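PDB 6OBV: fluvirucin B1 DH domain from module 1 from Actinomadura vulgaris, which probably catalyses the loss of water from a beta-hydroxyacyl intermediate, giving the alpha,beta-unsaturated chain, in the first extension module of fluvirucin B1 polyketide assembly. Local coordinates for residues A[36-41]-A[221-226]; A[249-254]-A[294-299]. One frame throughout, in Å; residues are numbered along the deposited sequence.

Contact 1 of 2, residues A[36-41]-A[221-226]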
ATOM      1  N   ASP A  36      14.091   0.968  -1.924  1.00 32.93           N
ATOM      2  CA  ASP A  36      15.136   0.695  -2.915  1.00 39.70           C
ATOM      3  C   ASP A  36      15.543  -0.771  -2.817  1.00 40.62           C
ATOM      4  O   ASP A  36      16.434  -1.150  -2.058  1.00 43.20           O
ATOM      5  CB  ASP A  36      16.335   1.614  -2.722  1.00 49.13           C
ATOM      6  CG  ASP A  36      17.417   1.377  -3.771  1.00 64.80           C
ATOM      7  OD1 ASP A  36      17.059   1.057  -4.928  1.00 67.55           O
ATOM      8  OD2 ASP A  36      18.620   1.530  -3.450  1.00 75.12           O
ATOM      9  N   HIS A  37      14.889  -1.603  -3.621  1.00 38.33           N
ATOM     10  CA  HIS A  37      15.091  -3.037  -3.624  1.00 32.99           C
ATOM     11  C   HIS A  37      14.658  -3.535  -4.992  1.00 31.74           C
ATOM     12  O   HIS A  37      13.752  -2.949  -5.587  1.00 36.90           O
ATOM     13  CB  HIS A  37      14.272  -3.700  -2.509  1.00 35.49           C
ATOM     14  CG  HIS A  37      14.573  -5.154  -2.325  1.00 36.69           C
ATOM     15  ND1 HIS A  37      13.939  -6.140  -3.046  1.00 32.04           N
ATOM     16  CD2 HIS A  37      15.446  -5.786  -1.508  1.00 32.48           C
ATOM     17  CE1 HIS A  37      14.410  -7.320  -2.684  1.00 30.52           C
ATOM     18  NE2 HIS A  37      15.320  -7.134  -1.745  1.00 37.26           N
ATOM     19  N   PRO A  38      15.296  -4.585  -5.537  1.00 33.13           N
ATOM     20  CA  PRO A  38      14.929  -5.035  -6.897  1.00 29.32           C
ATOM     21  C   PRO A  38      13.530  -5.620  -7.019  1.00 29.06           C
ATOM     22  O   PRO A  38      12.980  -5.639  -8.126  1.00 28.32           O
ATOM     23  CB  PRO A  38      16.002  -6.091  -7.220  1.00 34.59           C
ATOM     24  CG  PRO A  38      17.181  -5.717  -6.368  1.00 28.45           C
ATOM     25  CD  PRO A  38      16.562  -5.195  -5.082  1.00 37.56           C
ATOM     26  N   MET A  39      12.928  -6.113  -5.938  1.00 25.42           N
ATOM     27  CA  MET A  39      11.626  -6.746  -6.042  1.00 25.50           C
ATOM     28  C   MET A  39      10.525  -5.973  -5.348  1.00 28.38           C
ATOM     29  O   MET A  39       9.350  -6.220  -5.641  1.00 28.99           O
ATOM     30  CB  MET A  39      11.663  -8.172  -5.461  1.00 25.21           C
ATOM     31  CG  MET A  39      12.747  -9.048  -6.054  1.00 32.54           C
ATOM     32  SD  MET A  39      12.548 -10.799  -5.642  1.00 33.22           S
ATOM     33  CE  MET A  39      12.993 -10.822  -3.930  1.00 29.73           C
ATOM     34  N   LEU A  40      10.872  -5.061  -4.439  1.00 21.21           N
ATOM     35  CA  LEU A  40       9.906  -4.231  -3.724  1.00 30.41           C
ATOM     36  C   LEU A  40      10.219  -2.765  -3.962  1.00 31.74           C
ATOM     37  O   LEU A  40      11.377  -2.354  -3.851  1.00 29.52           O
ATOM     38  CB  LEU A  40       9.939  -4.498  -2.228  1.00 28.51           C
ATOM     39  CG  LEU A  40       9.674  -5.932  -1.836  1.00 23.10           C
ATOM     40  CD1 LEU A  40      10.176  -6.082  -0.440  1.00 18.46           C
ATOM     41  CD2 LEU A  40       8.169  -6.249  -1.959  1.00 30.14           C
ATOM     42  N   GLY A  41       9.185  -1.977  -4.253  1.00 25.92           N
ATOM     43  CA  GLY A  41       9.359  -0.581  -4.574  1.00 26.88           C
ATOM     44  C   GLY A  41       8.597   0.402  -3.704  1.00 33.05           C
ATOM     45  O   GLY A  41       8.781   1.615  -3.869  1.00 36.88           O
ATOM     46  N   GLY A 221      24.182  -6.247  -5.658  1.00 38.94           N
ATOM     47  CA  GLY A 221      24.363  -5.238  -4.625  1.00 40.03           C
ATOM     48  C   GLY A 221      23.064  -4.712  -4.038  1.00 42.19           C
ATOM     49  O   GLY A 221      23.026  -4.308  -2.869  1.00 36.53           O
ATOM     50  N   GLY A 222      21.985  -4.719  -4.823  1.00 39.17           N
ATOM     51  CA  GLY A 222      20.694  -4.269  -4.340  1.00 37.29           C
ATOM     52  C   GLY A 222      19.927  -5.275  -3.507  1.00 37.55           C
ATOM     53  O   GLY A 222      18.979  -4.900  -2.809  1.00 33.88           O
ATOM     54  N   TYR A 223      20.300  -6.543  -3.564  1.00 35.27           N
ATOM     55  CA  TYR A 223      19.641  -7.529  -2.733  1.00 31.56           C
ATOM     56  C   TYR A 223      20.269  -7.539  -1.346  1.00 36.63           C
ATOM     57  O   TYR A 223      21.426  -7.161  -1.161  1.00 36.46           O
ATOM     58  CB  TYR A 223      19.725  -8.912  -3.375  1.00 23.98           C
ATOM     59  CG  TYR A 223      18.826  -9.053  -4.599  1.00 32.51           C
ATOM     60  CD1 TYR A 223      17.475  -9.372  -4.461  1.00 29.38           C
ATOM     61  CD2 TYR A 223      19.326  -8.870  -5.880  1.00 37.37           C
ATOM     62  CE1 TYR A 223      16.641  -9.505  -5.557  1.00 25.56           C
ATOM     63  CE2 TYR A 223      18.501  -9.003  -6.990  1.00 39.01           C
ATOM     64  CZ  TYR A 223      17.160  -9.327  -6.819  1.00 35.72           C
ATOM     65  OH  TYR A 223      16.340  -9.446  -7.919  1.00 36.78           O
ATOM     66  N   GLY A 224      19.469  -7.944  -0.363  1.00 34.87           N
ATOM     67  CA  GLY A 224      20.020  -8.366   0.908  1.00 23.88           C
ATOM     68  C   GLY A 224      20.986  -9.515   0.679  1.00 25.37           C
ATOM     69  O   GLY A 224      22.158  -9.435   1.041  1.00 27.67           O
ATOM     70  N   ILE A 225      20.494 -10.595   0.073  1.00 23.81           N
ATOM     71  CA  ILE A 225      21.340 -11.612  -0.543  1.00 23.76           C
ATOM     72  C   ILE A 225      20.586 -12.143  -1.756  1.00 29.01           C
ATOM     73  O   ILE A 225      19.419 -12.545  -1.641  1.00 23.64           O
ATOM     74  CB  ILE A 225      21.738 -12.739   0.440  1.00 21.87           C
ATOM     75  CG1 ILE A 225      22.809 -13.620  -0.233  1.00 24.78           C
ATOM     76  CG2 ILE A 225      20.490 -13.542   0.911  1.00 19.62           C
ATOM     77  CD1 ILE A 225      23.581 -14.606   0.655  1.00 27.38           C
ATOM     78  N   HIS A 226      21.225 -12.099  -2.934  1.00 31.21           N
ATOM     79  CA  HIS A 226      20.543 -12.500  -4.157  1.00 28.41           C
ATOM     80  C   HIS A 226      19.878 -13.861  -3.947  1.00 23.50           C
ATOM     81  O   HIS A 226      20.540 -14.803  -3.490  1.00 26.26           O
ATOM     82  CB  HIS A 226      21.514 -12.563  -5.343  1.00 30.93           C
ATOM     83  CG  HIS A 226      20.833 -12.573  -6.683  1.00 25.80           C
ATOM     84  ND1 HIS A 226      19.905 -13.528  -7.043  1.00 26.72           N
ATOM     85  CD2 HIS A 226      20.935 -11.734  -7.739  1.00 27.14           C
ATOM     86  CE1 HIS A 226      19.473 -13.282  -8.268  1.00 22.06           C
ATOM     87  NE2 HIS A 226      20.076 -12.195  -8.710  1.00 28.76           N
TER
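The ring of Pro-38 lies against the ring of Tyr-223, and these two residues bury more surface here than any others. Pro-38 CG stands over the middle of the aromatic face, 3.6 Å from the Tyr-223 ring centroid and 13° off its normal, a well-centred CH-pi contact. The neighbouring carbon, Pro-38 CB, leans toward the phenol end and comes 3.4 Å from Tyr-223 OH. On its other flank the proline meets backbone, with Pro-38 CD 3.3 Å from Gly-222 O. Met-39 adds its CG at the rim of the tyrosine ring, near the ring plane and 4.0 Å from Tyr-223 CE1. The contact bridges the two halves expected of a polyketide synthase dehydratase with a double-hotdog fold: the loop leading into strand 40-45 meets the loop between helices 214-218 and 227-232. His-37 meets the tyrosine obliquely, with His-37 CE1 4.1 Å from Tyr-223 CD1 and the ring planes 82° apart. With CG anti to the backbone N (chi1 -172°), the imidazole folds back over its own loop, where His-37 ND1 accepts a 3.1 Å hydrogen bond from Met-39 N. That bond and a second from His-37 NE2 to Glu-84 of helix 79-92 fix the ring's rotation. The same Glu-84 carboxylate takes the backbone N-H groups of Gly-224 and Ile-225, linking both loops to the helix through one acid.

Contact 2 of 2, residues A[249-254]-A[294-299]; sequences PFAWNG and SLISRP
Strands 249-253 and 294-299 pair edge to edge as antiparallel neighbours in the dehydratase fold, and a classic beta bulge interrupts their register. At the bulge Ile-296 O accepts from two successive amides, Phe-250 N at 2.8 Å and Ala-251 N at 3.1 Å; the first donor lies in the carbonyl plane and the second is tilted 18° from it. Beyond it the pairing is regular: Ala-251 O receives Ile-296 N, and Asn-253 and Ser-294 exchange two bonds. Leu-295 and Trp-252 share one face of the strand pair and point the same way. With its CG anti to the backbone N (chi1 167°), Leu-295 lays CD1 over the Trp-252 indole, 3.7 Å from the centroid of its six-membered ring, and meets Pro-249 CB at 3.8 Å. On the face of Ala-251 and Ile-296, a water lies 2.6 Å from Asn-253 OD1, to which it probably donates, and is hydrogen-bonded to Ser-294 OG. Near the bulge, Phe-250 CB packs against the aliphatic part of the poorly ordered Arg-298, 3.5 Å from its CG. Strand 97-103 pairs with the far edge of 249-253, strand 277-282 flanks 294-299, and Trp-252 packs on Thr-80 and Val-83 of helix 79-92.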
ATOM      1  N   PRO A 249      13.087 -26.221   0.111  1.00 34.37           N
ATOM      2  CA  PRO A 249      12.992 -25.571   1.428  1.00 34.93           C
ATOM      3  C   PRO A 249      11.546 -25.401   1.865  1.00 34.93           C
ATOM      4  O   PRO A 249      10.655 -25.128   1.058  1.00 35.18           O
ATOM      5  CB  PRO A 249      13.664 -24.211   1.203  1.00 34.53           C
ATOM      6  CG  PRO A 249      14.594 -24.428   0.050  1.00 34.17           C
ATOM      7  CD  PRO A 249      13.954 -25.482  -0.825  1.00 32.92           C
ATOM      8  N   PHE A 250      11.314 -25.561   3.160  1.00 28.47           N
ATOM      9  CA  PHE A 250       9.955 -25.490   3.666  1.00 32.45           C
ATOM     10  C   PHE A 250       9.860 -24.592   4.900  1.00 32.76           C
ATOM     11  O   PHE A 250       8.985 -23.721   4.961  1.00 32.19           O
ATOM     12  CB  PHE A 250       9.441 -26.900   3.960  1.00 31.51           C
ATOM     13  CG  PHE A 250       8.154 -26.928   4.732  1.00 36.03           C
ATOM     14  CD1 PHE A 250       6.970 -26.508   4.147  1.00 43.95           C
ATOM     15  CD2 PHE A 250       8.127 -27.385   6.045  1.00 37.43           C
ATOM     16  CE1 PHE A 250       5.775 -26.534   4.867  1.00 46.60           C
ATOM     17  CE2 PHE A 250       6.949 -27.408   6.771  1.00 42.68           C
ATOM     18  CZ  PHE A 250       5.766 -26.984   6.179  1.00 45.89           C
ATOM     19  N   ALA A 251      10.744 -24.775   5.884  1.00 28.36           N
ATOM     20  CA  ALA A 251      10.687 -23.994   7.121  1.00 24.10           C
ATOM     21  C   ALA A 251      12.060 -23.453   7.475  1.00 30.46           C
ATOM     22  O   ALA A 251      13.057 -24.188   7.431  1.00 33.83           O
ATOM     23  CB  ALA A 251      10.147 -24.829   8.285  1.00 25.04           C
ATOM     24  N   TRP A 252      12.107 -22.173   7.842  1.00 25.88           N
ATOM     25  CA  TRP A 252      13.340 -21.488   8.209  1.00 27.02           C
ATOM     26  C   TRP A 252      13.237 -21.018   9.652  1.00 25.01           C
ATOM     27  O   TRP A 252      12.171 -20.566  10.081  1.00 25.12           O
ATOM     28  CB  TRP A 252      13.587 -20.287   7.297  1.00 29.20           C
ATOM     29  CG  TRP A 252      13.559 -20.607   5.821  1.00 30.14           C
ATOM     30  CD1 TRP A 252      12.462 -20.895   5.059  1.00 32.23           C
ATOM     31  CD2 TRP A 252      14.684 -20.647   4.936  1.00 29.48           C
ATOM     32  NE1 TRP A 252      12.839 -21.128   3.753  1.00 31.77           N
ATOM     33  CE2 TRP A 252      14.198 -20.979   3.652  1.00 29.70           C
ATOM     34  CE3 TRP A 252      16.059 -20.436   5.104  1.00 23.88           C
ATOM     35  CZ2 TRP A 252      15.032 -21.096   2.545  1.00 19.58           C
ATOM     36  CZ3 TRP A 252      16.889 -20.563   4.001  1.00 27.53           C
ATOM     37  CH2 TRP A 252      16.372 -20.888   2.740  1.00 25.03           C
ATOM     38  N   ASN A 253      14.337 -21.125  10.409  1.00 25.29           N
ATOM     39  CA  ASN A 253      14.406 -20.519  11.735  1.00 23.98           C
ATOM     40  C   ASN A 253      15.733 -19.815  11.923  1.00 27.41           C
ATOM     41  O   ASN A 253      16.777 -20.324  11.514  1.00 31.31           O
ATOM     42  CB  ASN A 253      14.213 -21.541  12.855  1.00 27.52           C
ATOM     43  CG  ASN A 253      12.886 -22.261  12.736  1.00 36.77           C
ATOM     44  OD1 ASN A 253      12.689 -23.052  11.803  1.00 34.13           O
ATOM     45  ND2 ASN A 253      11.951 -21.971  13.654  1.00 36.71           N
ATOM     46  N   GLY A 254      15.673 -18.644  12.546  1.00 29.49           N
ATOM     47  CA  GLY A 254      16.854 -17.902  12.940  1.00 28.06           C
ATOM     48  C   GLY A 254      17.663 -17.488  11.738  1.00 29.58           C
ATOM     49  O   GLY A 254      18.829 -17.864  11.627  1.00 37.30           O
ATOM     50  N   SER A 294      18.206 -22.981  11.323  1.00 27.51           N
ATOM     51  CA  SER A 294      17.600 -24.245  10.933  1.00 27.53           C
ATOM     52  C   SER A 294      16.864 -24.092   9.618  1.00 32.49           C
ATOM     53  O   SER A 294      16.075 -23.155   9.445  1.00 32.52           O
ATOM     54  CB  SER A 294      16.638 -24.734  12.004  1.00 29.24           C
ATOM     55  OG  SER A 294      16.013 -25.917  11.580  1.00 46.02           O
ATOM     56  N   LEU A 295      17.096 -25.033   8.708  1.00 30.38           N
ATOM     57  CA  LEU A 295      16.332 -25.123   7.470  1.00 28.80           C
ATOM     58  C   LEU A 295      15.807 -26.546   7.339  1.00 32.76           C
ATOM     59  O   LEU A 295      16.586 -27.501   7.396  1.00 31.84           O
ATOM     60  CB  LEU A 295      17.185 -24.744   6.250  1.00 28.93           C
ATOM     61  CG  LEU A 295      16.556 -25.103   4.899  1.00 28.67           C
ATOM     62  CD1 LEU A 295      15.247 -24.341   4.678  1.00 24.66           C
ATOM     63  CD2 LEU A 295      17.543 -24.887   3.761  1.00 29.28           C
ATOM     64  N   ILE A 296      14.488 -26.687   7.212  1.00 29.22           N
ATOM     65  CA  ILE A 296      13.857 -27.968   6.910  1.00 30.96           C
ATOM     66  C   ILE A 296      13.414 -27.943   5.456  1.00 29.64           C
ATOM     67  O   ILE A 296      12.776 -26.976   5.011  1.00 25.74           O
ATOM     68  CB  ILE A 296      12.660 -28.247   7.835  1.00 35.29           C
ATOM     69  CG1 ILE A 296      13.131 -28.469   9.266  1.00 38.20           C
ATOM     70  CG2 ILE A 296      11.856 -29.457   7.316  1.00 30.81           C
ATOM     71  CD1 ILE A 296      12.085 -28.124  10.307  1.00 40.22           C
ATOM     72  N   SER A 297      13.790 -28.978   4.709  1.00 24.57           N
ATOM     73  CA  SER A 297      13.331 -29.228   3.351  1.00 42.13           C
ATOM     74  C   SER A 297      12.250 -30.309   3.366  1.00 40.71           C
ATOM     75  O   SER A 297      12.174 -31.116   4.294  1.00 39.89           O
ATOM     76  CB  SER A 297      14.495 -29.666   2.463  1.00 36.37           C
ATOM     77  OG  SER A 297      15.253 -28.542   2.049  1.00 41.47           O
ATOM     78  N   ARG A 298      11.397 -30.312   2.338  1.00 38.19           N
ATOM     79  CA  ARG A 298      10.339 -31.309   2.270  1.00 41.84           C
ATOM     80  C   ARG A 298      10.326 -31.950   0.889  1.00 35.52           C
ATOM     81  O   ARG A 298      10.477 -31.257  -0.123  1.00 32.17           O
ATOM     82  CB  ARG A 298       8.962 -30.694   2.577  1.00 54.55           C
ATOM     83  CG  ARG A 298       8.610 -29.472   1.730  1.00 68.60           C
ATOM     84  CD  ARG A 298       7.103 -29.311   1.563  1.00 79.54           C
ATOM     85  NE  ARG A 298       6.591 -29.984   0.370  1.00 85.20           N
ATOM     86  CZ  ARG A 298       5.558 -30.825   0.367  1.00 85.83           C
ATOM     87  NH1 ARG A 298       4.919 -31.112   1.492  1.00 87.29           N
ATOM     88  NH2 ARG A 298       5.159 -31.381  -0.763  1.00 83.13           N
ATOM     89  N   PRO A 299      10.158 -33.267   0.819  1.00 33.29           N
ATOM     90  CA  PRO A 299      10.125 -33.938  -0.486  1.00 37.23           C
ATOM     91  C   PRO A 299       8.939 -33.468  -1.324  1.00 34.94           C
ATOM     92  O   PRO A 299       7.830 -33.272  -0.821  1.00 38.74           O
ATOM     93  CB  PRO A 299      10.004 -35.422  -0.118  1.00 33.94           C
ATOM     94  CG  PRO A 299      10.362 -35.508   1.336  1.00 27.51           C
ATOM     95  CD  PRO A 299       9.975 -34.202   1.939  1.00 30.30           C
TER
HETATM   96  O   HOH W   1      13.561 -24.855  10.173  1.00 30.61           O

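Overall arrangement
From the N terminus, the chain first passes through 36-41 into strand 40-45, then builds helix 79-92 and the strands that follow before 221-226 returns to close contact 1, a loop of 179 intervening residues. Contact 2 opens only afterwards: 249-254 runs on, strands 264-271 and 277-282 follow, and 294-299 comes back beside it, so the two closures stand in series and neither encloses the other. The centres of contacts 1 and 2 are about 22 Å apart, on opposite sides of the chain's centre. Contact 1 joins loops from early and late in the sequence, whereas contact 2 pairs two late strands. Helix 79-92 is common ground, touched by side chains from both.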